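Local atomic coordinates of putative ABC-transporter ATP-binding protein (Alicyclobacillus acidocaldarius, PDB entry 1Z47), a protein that probably binds and hydrolyses ATP as the nucleotide-binding subunit of a putative sulfate ABC transporter. Residues K86-L91 with R163-L168. Numbering follows the deposited sequence.
Sequences KRNVGL and RPQVLL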
loop_
_atom_site.group_PDB
_atom_site.type_symbol
_atom_site.label_atom_id
_atom_site.label_comp_id
_atom_site.label_asym_id
_atom_site.label_seq_id
_atom_site.Cartn_x
_atom_site.Cartn_y
_atom_site.Cartn_z
ATOM N N LYS B 86 -3.996 -1.750 34.736
ATOM C CA LYS B 86 -3.219 -0.925 35.656
ATOM C C LYS B 86 -2.307 0.102 34.984
ATOM O O LYS B 86 -1.658 0.907 35.664
ATOM C CB LYS B 86 -2.387 -1.840 36.563
ATOM C CG LYS B 86 -1.571 -1.127 37.638
ATOM C CD LYS B 86 -2.449 -0.296 38.574
ATOM C CE LYS B 86 -1.660 0.158 39.802
ATOM N NZ LYS B 86 -1.255 -1.000 40.668
ATOM N N ARG B 87 -2.250 0.087 33.657
ATOM C CA ARG B 87 -1.393 1.038 32.960
ATOM C C ARG B 87 -2.215 2.163 32.354
ATOM O O ARG B 87 -3.403 2.000 32.073
ATOM C CB ARG B 87 -0.574 0.323 31.875
ATOM C CG ARG B 87 0.221 -0.876 32.396
ATOM C CD ARG B 87 1.172 -1.452 31.347
ATOM N NE ARG B 87 1.902 -2.616 31.852
ATOM C CZ ARG B 87 2.919 -3.201 31.221
ATOM N NH1 ARG B 87 3.341 -2.735 30.050
ATOM N NH2 ARG B 87 3.521 -4.251 31.767
ATOM N N ASN B 88 -1.580 3.311 32.158
ATOM C CA ASN B 88 -2.260 4.474 31.599
ATOM C C ASN B 88 -2.218 4.400 30.069
ATOM O O ASN B 88 -1.745 5.324 29.402
ATOM C CB ASN B 88 -1.557 5.742 32.088
ATOM C CG ASN B 88 -2.527 6.857 32.440
ATOM O OD1 ASN B 88 -3.004 7.584 31.569
ATOM N ND2 ASN B 88 -2.824 6.995 33.730
ATOM N N VAL B 89 -2.733 3.306 29.519
ATOM C CA VAL B 89 -2.707 3.103 28.072
ATOM C C VAL B 89 -4.050 2.668 27.491
ATOM O O VAL B 89 -4.780 1.895 28.104
ATOM C CB VAL B 89 -1.667 2.036 27.707
ATOM C CG1 VAL B 89 -0.308 2.415 28.278
ATOM C CG2 VAL B 89 -2.106 0.687 28.242
ATOM N N GLY B 90 -4.363 3.164 26.298
ATOM C CA GLY B 90 -5.612 2.800 25.656
ATOM C C GLY B 90 -5.335 1.942 24.434
ATOM O O GLY B 90 -4.339 2.156 23.757
ATOM N N LEU B 91 -6.217 0.989 24.146
ATOM C CA LEU B 91 -6.033 0.096 23.005
ATOM C C LEU B 91 -6.990 0.268 21.821
ATOM O O LEU B 91 -8.207 0.334 21.988
ATOM C CB LEU B 91 -6.122 -1.348 23.483
ATOM C CG LEU B 91 -5.000 -1.932 24.346
ATOM C CD1 LEU B 91 -4.348 -0.873 25.205
ATOM C CD2 LEU B 91 -5.586 -3.046 25.192
ATOM N N ARG B 163 -8.924 9.174 28.899
ATOM C CA ARG B 163 -7.764 10.060 28.850
ATOM C C ARG B 163 -6.464 9.258 29.077
ATOM O O ARG B 163 -5.666 9.582 29.961
ATOM C CB ARG B 163 -7.920 11.144 29.932
ATOM C CG ARG B 163 -7.143 12.440 29.695
ATOM C CD ARG B 163 -8.075 13.592 29.305
ATOM N NE ARG B 163 -9.346 13.537 30.031
ATOM C CZ ARG B 163 -10.332 14.423 29.898
ATOM N NH1 ARG B 163 -11.458 14.286 30.591
ATOM N NH2 ARG B 163 -10.189 15.457 29.079
ATOM N N PRO B 164 -6.240 8.189 28.286
ATOM C CA PRO B 164 -5.019 7.382 28.457
ATOM C C PRO B 164 -3.752 8.188 28.243
ATOM O O PRO B 164 -3.752 9.190 27.528
ATOM C CB PRO B 164 -5.165 6.285 27.395
ATOM C CG PRO B 164 -6.655 6.142 27.265
ATOM C CD PRO B 164 -7.135 7.580 27.286
ATOM N N GLN B 165 -2.669 7.736 28.861
ATOM C CA GLN B 165 -1.369 8.390 28.723
ATOM C C GLN B 165 -0.763 7.931 27.390
ATOM O O GLN B 165 -0.149 8.716 26.649
ATOM C CB GLN B 165 -0.414 7.941 29.833
ATOM C CG GLN B 165 -0.403 8.748 31.120
ATOM C CD GLN B 165 0.724 8.285 32.046
ATOM O OE1 GLN B 165 1.904 8.358 31.690
ATOM N NE2 GLN B 165 0.361 7.798 33.234
ATOM N N VAL B 166 -0.931 6.640 27.122
ATOM C CA VAL B 166 -0.411 6.023 25.909
ATOM C C VAL B 166 -1.527 5.410 25.064
ATOM O O VAL B 166 -2.472 4.820 25.573
ATOM C CB VAL B 166 0.636 4.933 26.250
ATOM C CG1 VAL B 166 1.245 4.386 24.965
ATOM C CG2 VAL B 166 1.751 5.522 27.144
ATOM N N LEU B 167 -1.386 5.562 23.752
ATOM C CA LEU B 167 -2.341 5.048 22.790
ATOM C C LEU B 167 -1.587 4.006 21.928
ATOM O O LEU B 167 -0.551 4.333 21.336
ATOM C CB LEU B 167 -2.834 6.221 21.944
ATOM C CG LEU B 167 -4.235 6.197 21.332
ATOM C CD1 LEU B 167 -5.288 6.012 22.424
ATOM C CD2 LEU B 167 -4.467 7.513 20.590
ATOM N N LEU B 168 -2.085 2.771 21.904
ATOM C CA LEU B 168 -1.471 1.689 21.125
ATOM C C LEU B 168 -2.341 1.184 19.962
ATOM O O LEU B 168 -3.496 0.782 20.166
ATOM C CB LEU B 168 -1.155 0.516 22.045
ATOM C CG LEU B 168 -0.330 0.890 23.285
ATOM C CD1 LEU B 168 -0.089 -0.351 24.128
ATOM C CD2 LEU B 168 0.983 1.532 22.845
#
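With chi1 at -55°, Val89 sets CG1 anti to its own carbonyl carbon; Val166 turns CG1 anti to its backbone N and CG2 anti to its carbonyl carbon. The two valines therefore lie alongside each other and point the same way, Val89 CG1 pressing on Val166 CB at 3.4 Å, tighter than ordinary van der Waals contact. Both also touch Ile74 of strand 69-74. Asn88, the centre of an inverse gamma turn, directs its carbonyl at the start of the neighbouring strand. Its O takes a firm bond from Val166 N, in the carbonyl plane at 2.8 Å, and a weak, bent one from Gln165 N (129° at the hydrogen). Beyond it the partners interleave: Gly90 N donates to Val166 O at 2.6 Å, and Leu168 N to Gly90 O at 3.0 Å, both nearly along the C=O axis. Val89 CA adds a CA-H...O contact to the same Val166 O. This alternation, with strand axes 23° apart, defines a parallel pair: 89-93 is an edge strand, within this chain, of the P-loop NTPase core sheet, and 166-170 lies between it and strand 198-203. On the face that carries Leu167, Pro164 CB sits 3.4 Å from Gly90 N, and a beta carbon on Gly90 would collide with Pro164 CG. Asn88 and Gln165 cross side chains at about a right angle. An alanine in place of Asn88 removes the amide that lies across Gln165, and would probably leave that side chain less well held where the strand begins. Leu168 CG is anti to its carbonyl carbon, and the side chain packs on Leu58, Ile61 and Ala62 of helix 54-62, while Leu91 CD1 meets Leu168 CD1 at 4.4 Å.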